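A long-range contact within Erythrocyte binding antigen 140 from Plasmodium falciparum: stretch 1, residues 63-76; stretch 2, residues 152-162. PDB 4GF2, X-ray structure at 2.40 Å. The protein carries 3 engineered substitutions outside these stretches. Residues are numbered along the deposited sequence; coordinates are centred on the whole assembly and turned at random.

Stretch 1 63-76: FLISVNTEAKLLYN
Stretch 2, residues 152-162: NHMIVNHKGNI

Stretch 1 (63-76) is helical, phi/psi near -64/-43, with i to i-4 hydrogen bonds from V67 N to F63 O (3.1 Å) through N76 N to K72 O (3.0 Å), K72 N to N68 O being weak (3.3 Å). Stretch 2 enters as a helix (N152 -52/-43, H153 -76/-30, M154 -62/-38), turns through I155 (-106/4), V156 (-56/-34), N157 (-92/1) and H158 (-133/10), and makes a 3-10 segment at 159-161; H158 N bonds I155 O at 2.8 Å, N161 N bonds H158 O at 2.9 Å. First to last CA, the stretches run in roughly the same direction. The backbones come closest at N68 CA and M154 CA, 4.1 Å apart; K72 CA and N157 CA are 8.1 Å apart. Beside this approach, V67 CB packs 3.7 Å from M154 CB, an apolar contact, and A71 CB lies 3.1 Å from M154 O. M154 is extended (t, t, t), its CE 4.0 Å from E70 CG. N68 (chi1 t, chi2 -90°) ties the stretches together, ND2 donating to H153 O (3.2 Å, 178°) and N157 OD1 (3.1 Å, 169°). H153 (t) sets CD2 3.1 Å from L64 O, near the ring plane, with N68 ND2 over one face. H158 (m, chi2 90°) lies obliquely to Y75 (t, chi2 85°), centroids 5.4 Å apart, planes at 38°; A71 O lies over one H158 face.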

ATOM      1  N   PHE A  63     -21.012   2.171  47.434  1.00 46.81           N
ATOM      2  CA  PHE A  63     -21.559   2.221  46.089  1.00 44.21           C
ATOM      3  C   PHE A  63     -21.839   3.673  45.734  1.00 42.49           C
ATOM      4  O   PHE A  63     -21.570   4.116  44.615  1.00 40.84           O
ATOM      5  CB  PHE A  63     -22.839   1.394  46.004  1.00 44.79           C
ATOM      6  CG  PHE A  63     -22.990   0.635  44.718  1.00 45.53           C
ATOM      7  CD1 PHE A  63     -22.611   1.195  43.510  1.00 44.44           C
ATOM      8  CD2 PHE A  63     -23.513  -0.646  44.721  1.00 48.68           C
ATOM      9  CE1 PHE A  63     -22.754   0.489  42.331  1.00 45.59           C
ATOM     10  CE2 PHE A  63     -23.658  -1.354  43.548  1.00 49.71           C
ATOM     11  CZ  PHE A  63     -23.278  -0.788  42.353  1.00 48.51           C
ATOM     12  N   LEU A  64     -22.370   4.419  46.698  1.00 43.77           N
ATOM     13  CA  LEU A  64     -22.653   5.832  46.489  1.00 43.54           C
ATOM     14  C   LEU A  64     -21.364   6.585  46.179  1.00 46.15           C
ATOM     15  O   LEU A  64     -21.335   7.467  45.317  1.00 46.54           O
ATOM     16  CB  LEU A  64     -23.337   6.431  47.718  1.00 43.07           C
ATOM     17  CG  LEU A  64     -24.808   6.054  47.901  1.00 41.86           C
ATOM     18  CD1 LEU A  64     -25.281   6.401  49.307  1.00 42.15           C
ATOM     19  CD2 LEU A  64     -25.675   6.753  46.862  1.00 42.02           C
ATOM     20  N   ILE A  65     -20.295   6.223  46.882  1.00 49.03           N
ATOM     21  CA  ILE A  65     -18.999   6.847  46.666  1.00 49.68           C
ATOM     22  C   ILE A  65     -18.466   6.524  45.276  1.00 48.57           C
ATOM     23  O   ILE A  65     -17.887   7.377  44.607  1.00 49.43           O
ATOM     24  CB  ILE A  65     -17.978   6.384  47.713  1.00 51.42           C
ATOM     25  CG1 ILE A  65     -18.333   6.971  49.082  1.00 52.85           C
ATOM     26  CG2 ILE A  65     -16.569   6.808  47.308  1.00 51.26           C
ATOM     27  CD1 ILE A  65     -17.521   6.405  50.229  1.00 55.51           C
ATOM     28  N   SER A  66     -18.664   5.287  44.843  1.00 47.28           N
ATOM     29  CA  SER A  66     -18.160   4.851  43.551  1.00 45.38           C
ATOM     30  C   SER A  66     -18.802   5.624  42.396  1.00 42.50           C
ATOM     31  O   SER A  66     -18.100   6.133  41.526  1.00 41.81           O
ATOM     32  CB  SER A  66     -18.386   3.353  43.380  1.00 46.35           C
ATOM     33  OG  SER A  66     -17.647   2.628  44.344  1.00 49.45           O
ATOM     34  N   VAL A  67     -20.129   5.717  42.382  1.00 40.82           N
ATOM     35  CA  VAL A  67     -20.814   6.383  41.275  1.00 38.66           C
ATOM     36  C   VAL A  67     -20.512   7.880  41.251  1.00 39.63           C
ATOM     37  O   VAL A  67     -20.261   8.454  40.191  1.00 38.62           O
ATOM     38  CB  VAL A  67     -22.347   6.159  41.303  1.00 36.26           C
ATOM     39  CG1 VAL A  67     -22.666   4.683  41.178  1.00 37.36           C
ATOM     40  CG2 VAL A  67     -22.975   6.747  42.566  1.00 34.99           C
ATOM     41  N   ASN A  68     -20.526   8.503  42.423  1.00 41.40           N
ATOM     42  CA  ASN A  68     -20.251   9.930  42.540  1.00 40.66           C
ATOM     43  C   ASN A  68     -18.818  10.258  42.123  1.00 39.70           C
ATOM     44  O   ASN A  68     -18.561  11.296  41.512  1.00 38.94           O
ATOM     45  CB  ASN A  68     -20.511  10.396  43.976  1.00 41.73           C
ATOM     46  CG  ASN A  68     -20.193  11.860  44.184  1.00 42.54           C
ATOM     47  OD1 ASN A  68     -19.073  12.217  44.533  1.00 43.65           O
ATOM     48  ND2 ASN A  68     -21.184  12.717  43.971  1.00 41.11           N
ATOM     49  N   THR A  69     -17.885   9.366  42.442  1.00 39.75           N
ATOM     50  CA  THR A  69     -16.490   9.573  42.076  1.00 40.55           C
ATOM     51  C   THR A  69     -16.326   9.386  40.574  1.00 41.14           C
ATOM     52  O   THR A  69     -15.642  10.169  39.911  1.00 41.53           O
ATOM     53  CB  THR A  69     -15.544   8.616  42.827  1.00 40.19           C
ATOM     54  OG1 THR A  69     -15.659   8.830  44.239  1.00 42.21           O
ATOM     55  CG2 THR A  69     -14.103   8.857  42.413  1.00 39.23           C
ATOM     56  N   GLU A  70     -16.968   8.353  40.040  1.00 40.73           N
ATOM     57  CA  GLU A  70     -16.943   8.097  38.605  1.00 37.95           C
ATOM     58  C   GLU A  70     -17.360   9.349  37.836  1.00 36.88           C
ATOM     59  O   GLU A  70     -16.755   9.693  36.822  1.00 37.18           O
ATOM     60  CB  GLU A  70     -17.863   6.922  38.261  1.00 35.92           C
ATOM     61  CG  GLU A  70     -18.065   6.693  36.766  1.00 34.44           C
ATOM     62  CD  GLU A  70     -16.827   6.160  36.069  1.00 35.20           C
ATOM     63  OE1 GLU A  70     -15.845   5.805  36.763  1.00 38.82           O
ATOM     64  OE2 GLU A  70     -16.843   6.093  34.820  1.00 32.52           O
ATOM     65  N   ALA A  71     -18.385  10.038  38.332  1.00 36.67           N
ATOM     66  CA  ALA A  71     -18.860  11.274  37.710  1.00 38.46           C
ATOM     67  C   ALA A  71     -17.788  12.374  37.682  1.00 40.66           C
ATOM     68  O   ALA A  71     -17.512  12.947  36.626  1.00 41.52           O
ATOM     69  CB  ALA A  71     -20.102  11.771  38.421  1.00 39.58           C
ATOM     70  N   LYS A  72     -17.190  12.672  38.834  1.00 42.04           N
ATOM     71  CA  LYS A  72     -16.115  13.662  38.902  1.00 43.52           C
ATOM     72  C   LYS A  72     -15.030  13.356  37.881  1.00 40.19           C
ATOM     73  O   LYS A  72     -14.604  14.228  37.120  1.00 39.16           O
ATOM     74  CB  LYS A  72     -15.461  13.683  40.286  1.00 49.68           C
ATOM     75  CG  LYS A  72     -16.295  14.281  41.395  1.00 56.34           C
ATOM     76  CD  LYS A  72     -15.452  14.469  42.646  1.00 66.16           C
ATOM     77  CE  LYS A  72     -16.293  14.870  43.846  1.00 75.07           C
ATOM     78  NZ  LYS A  72     -15.437  15.093  45.048  1.00 82.65           N
ATOM     79  N   LEU A  73     -14.570  12.110  37.885  1.00 39.06           N
ATOM     80  CA  LEU A  73     -13.457  11.716  37.040  1.00 38.27           C
ATOM     81  C   LEU A  73     -13.846  11.810  35.567  1.00 35.22           C
ATOM     82  O   LEU A  73     -13.033  12.186  34.728  1.00 35.64           O
ATOM     83  CB  LEU A  73     -12.981  10.310  37.411  1.00 40.36           C
ATOM     84  CG  LEU A  73     -12.334  10.216  38.797  1.00 44.59           C
ATOM     85  CD1 LEU A  73     -12.037   8.774  39.178  1.00 48.17           C
ATOM     86  CD2 LEU A  73     -11.059  11.040  38.854  1.00 45.25           C
ATOM     87  N   LEU A  74     -15.098  11.493  35.263  1.00 33.66           N
ATOM     88  CA  LEU A  74     -15.607  11.642  33.906  1.00 35.97           C
ATOM     89  C   LEU A  74     -15.657  13.112  33.520  1.00 36.24           C
ATOM     90  O   LEU A  74     -15.388  13.475  32.374  1.00 37.40           O
ATOM     91  CB  LEU A  74     -17.003  11.031  33.776  1.00 38.49           C
ATOM     92  CG  LEU A  74     -17.083   9.506  33.712  1.00 40.06           C
ATOM     93  CD1 LEU A  74     -18.535   9.068  33.655  1.00 39.13           C
ATOM     94  CD2 LEU A  74     -16.304   8.962  32.517  1.00 42.46           C
ATOM     95  N   TYR A  75     -15.997  13.964  34.477  1.00 35.28           N
ATOM     96  CA  TYR A  75     -16.064  15.388  34.195  1.00 35.66           C
ATOM     97  C   TYR A  75     -14.684  15.913  33.841  1.00 36.46           C
ATOM     98  O   TYR A  75     -14.524  16.645  32.869  1.00 36.36           O
ATOM     99  CB  TYR A  75     -16.643  16.172  35.373  1.00 36.24           C
ATOM    100  CG  TYR A  75     -16.670  17.659  35.107  1.00 38.41           C
ATOM    101  CD1 TYR A  75     -17.729  18.241  34.427  1.00 38.71           C
ATOM    102  CD2 TYR A  75     -15.620  18.474  35.509  1.00 41.89           C
ATOM    103  CE1 TYR A  75     -17.750  19.595  34.166  1.00 42.47           C
ATOM    104  CE2 TYR A  75     -15.635  19.832  35.254  1.00 45.47           C
ATOM    105  CZ  TYR A  75     -16.703  20.387  34.585  1.00 47.46           C
ATOM    106  OH  TYR A  75     -16.723  21.740  34.328  1.00 53.85           O
ATOM    107  N   ASN A  76     -13.681  15.537  34.627  1.00 37.75           N
ATOM    108  CA  ASN A  76     -12.310  15.947  34.341  1.00 42.25           C
ATOM    109  C   ASN A  76     -11.844  15.395  33.002  1.00 42.18           C
ATOM    110  O   ASN A  76     -11.113  16.052  32.261  1.00 42.03           O
ATOM    111  CB  ASN A  76     -11.367  15.479  35.446  1.00 47.45           C
ATOM    112  CG  ASN A  76     -11.646  16.154  36.770  1.00 53.31           C
ATOM    113  OD1 ASN A  76     -12.328  17.178  36.827  1.00 56.84           O
ATOM    114  ND2 ASN A  76     -11.107  15.591  37.846  1.00 55.44           N
ATOM    115  N   ASN A 152     -29.269   9.559  41.262  1.00 40.92           N
ATOM    116  CA  ASN A 152     -29.367  10.919  41.767  1.00 40.64           C
ATOM    117  C   ASN A 152     -28.068  11.404  42.394  1.00 41.06           C
ATOM    118  O   ASN A 152     -27.651  12.538  42.166  1.00 41.88           O
ATOM    119  CB  ASN A 152     -30.508  11.029  42.775  1.00 42.24           C
ATOM    120  CG  ASN A 152     -31.866  11.049  42.109  1.00 44.97           C
ATOM    121  OD1 ASN A 152     -31.984  11.402  40.936  1.00 46.94           O
ATOM    122  ND2 ASN A 152     -32.899  10.676  42.853  1.00 47.04           N
ATOM    123  N   HIS A 153     -27.426  10.542  43.176  1.00 40.93           N
ATOM    124  CA  HIS A 153     -26.205  10.926  43.871  1.00 40.05           C
ATOM    125  C   HIS A 153     -25.026  10.958  42.910  1.00 37.74           C
ATOM    126  O   HIS A 153     -24.078  11.732  43.088  1.00 39.05           O
ATOM    127  CB  HIS A 153     -25.919   9.967  45.024  1.00 40.61           C
ATOM    128  CG  HIS A 153     -24.679  10.304  45.787  1.00 41.91           C
ATOM    129  ND1 HIS A 153     -24.586  11.409  46.604  1.00 43.55           N
ATOM    130  CD2 HIS A 153     -23.476   9.684  45.853  1.00 41.94           C
ATOM    131  CE1 HIS A 153     -23.379  11.455  47.143  1.00 44.72           C
ATOM    132  NE2 HIS A 153     -22.688  10.420  46.705  1.00 43.80           N
ATOM    133  N   MET A 154     -25.091  10.121  41.882  1.00 34.82           N
ATOM    134  CA  MET A 154     -24.037  10.081  40.872  1.00 34.64           C
ATOM    135  C   MET A 154     -23.925  11.415  40.141  1.00 33.60           C
ATOM    136  O   MET A 154     -22.828  11.861  39.817  1.00 32.93           O
ATOM    137  CB  MET A 154     -24.301   8.964  39.855  1.00 36.18           C
ATOM    138  CG  MET A 154     -23.265   8.912  38.747  1.00 37.40           C
ATOM    139  SD  MET A 154     -23.458   7.520  37.620  1.00 33.16           S
ATOM    140  CE  MET A 154     -21.933   7.665  36.699  1.00 27.77           C
ATOM    141  N   ILE A 155     -25.058  12.056  39.882  1.00 35.08           N
ATOM    142  CA  ILE A 155     -25.046  13.276  39.085  1.00 37.00           C
ATOM    143  C   ILE A 155     -25.275  14.533  39.918  1.00 39.03           C
ATOM    144  O   ILE A 155     -25.341  15.631  39.368  1.00 39.45           O
ATOM    145  CB  ILE A 155     -26.110  13.229  37.971  1.00 37.88           C
ATOM    146  CG1 ILE A 155     -27.516  13.210  38.573  1.00 39.38           C
ATOM    147  CG2 ILE A 155     -25.885  12.019  37.080  1.00 37.34           C
ATOM    148  CD1 ILE A 155     -28.614  13.318  37.547  1.00 39.75           C
ATOM    149  N   VAL A 156     -25.377  14.379  41.237  1.00 39.99           N
ATOM    150  CA  VAL A 156     -25.786  15.489  42.099  1.00 41.27           C
ATOM    151  C   VAL A 156     -24.901  16.730  41.944  1.00 43.00           C
ATOM    152  O   VAL A 156     -25.384  17.853  42.046  1.00 45.76           O
ATOM    153  CB  VAL A 156     -25.812  15.082  43.586  1.00 41.02           C
ATOM    154  CG1 VAL A 156     -24.406  14.819  44.096  1.00 42.81           C
ATOM    155  CG2 VAL A 156     -26.488  16.165  44.416  1.00 41.05           C
ATOM    156  N   ASN A 157     -23.613  16.531  41.694  1.00 41.94           N
ATOM    157  CA  ASN A 157     -22.688  17.652  41.556  1.00 44.44           C
ATOM    158  C   ASN A 157     -22.518  18.128  40.111  1.00 43.22           C
ATOM    159  O   ASN A 157     -21.760  19.062  39.852  1.00 44.81           O
ATOM    160  CB  ASN A 157     -21.314  17.285  42.130  1.00 47.42           C
ATOM    161  CG  ASN A 157     -21.369  16.933  43.601  1.00 51.76           C
ATOM    162  OD1 ASN A 157     -20.931  15.856  44.009  1.00 54.75           O
ATOM    163  ND2 ASN A 157     -21.908  17.838  44.409  1.00 52.50           N
ATOM    164  N   HIS A 158     -23.217  17.495  39.174  1.00 41.33           N
ATOM    165  CA  HIS A 158     -23.034  17.820  37.764  1.00 40.21           C
ATOM    166  C   HIS A 158     -24.345  18.020  37.001  1.00 39.06           C
ATOM    167  O   HIS A 158     -24.336  18.127  35.776  1.00 38.41           O
ATOM    168  CB  HIS A 158     -22.199  16.730  37.081  1.00 39.28           C
ATOM    169  CG  HIS A 158     -20.856  16.514  37.712  1.00 39.78           C
ATOM    170  ND1 HIS A 158     -20.650  15.615  38.736  1.00 39.54           N
ATOM    171  CD2 HIS A 158     -19.655  17.089  37.468  1.00 40.08           C
ATOM    172  CE1 HIS A 158     -19.379  15.643  39.095  1.00 39.36           C
ATOM    173  NE2 HIS A 158     -18.753  16.531  38.344  1.00 39.57           N
ATOM    174  N   LYS A 159     -25.469  18.079  37.708  1.00 40.31           N
ATOM    175  CA  LYS A 159     -26.758  18.267  37.042  1.00 43.47           C
ATOM    176  C   LYS A 159     -26.737  19.515  36.160  1.00 41.03           C
ATOM    177  O   LYS A 159     -27.311  19.526  35.072  1.00 41.00           O
ATOM    178  CB  LYS A 159     -27.896  18.374  38.059  1.00 52.81           C
ATOM    179  CG  LYS A 159     -28.225  17.070  38.773  1.00 59.70           C
ATOM    180  CD  LYS A 159     -29.461  17.204  39.662  1.00 68.88           C
ATOM    181  CE  LYS A 159     -30.735  17.340  38.840  1.00 74.77           C
ATOM    182  NZ  LYS A 159     -31.955  17.399  39.695  1.00 79.82           N
ATOM    183  N   GLY A 160     -26.067  20.561  36.636  1.00 39.52           N
ATOM    184  CA  GLY A 160     -25.997  21.818  35.915  1.00 40.11           C
ATOM    185  C   GLY A 160     -25.103  21.791  34.686  1.00 39.56           C
ATOM    186  O   GLY A 160     -25.201  22.671  33.837  1.00 42.99           O
ATOM    187  N   ASN A 161     -24.231  20.790  34.584  1.00 36.97           N
ATOM    188  CA  ASN A 161     -23.307  20.701  33.451  1.00 38.51           C
ATOM    189  C   ASN A 161     -23.842  19.871  32.293  1.00 38.39           C
ATOM    190  O   ASN A 161     -23.154  19.676  31.298  1.00 38.99           O
ATOM    191  CB  ASN A 161     -21.972  20.113  33.903  1.00 39.65           C
ATOM    192  CG  ASN A 161     -21.396  20.837  35.090  1.00 43.52           C
ATOM    193  OD1 ASN A 161     -21.517  20.381  36.227  1.00 44.93           O
ATOM    194  ND2 ASN A 161     -20.778  21.986  34.838  1.00 45.56           N
ATOM    195  N   ILE A 162     -25.064  19.373  32.428  1.00 37.69           N
ATOM    196  CA  ILE A 162     -25.660  18.536  31.398  1.00 36.52           C
ATOM    197  C   ILE A 162     -27.070  19.022  31.108  1.00 36.29           C
ATOM    198  O   ILE A 162     -27.668  19.737  31.914  1.00 36.47           O
ATOM    199  CB  ILE A 162     -25.699  17.051  31.828  1.00 36.33           C
ATOM    200  CG1 ILE A 162     -26.557  16.883  33.084  1.00 37.25           C
ATOM    201  CG2 ILE A 162     -24.292  16.540  32.084  1.00 35.12           C
ATOM    202  CD1 ILE A 162     -26.574  15.483  33.637  1.00 36.76           C
TER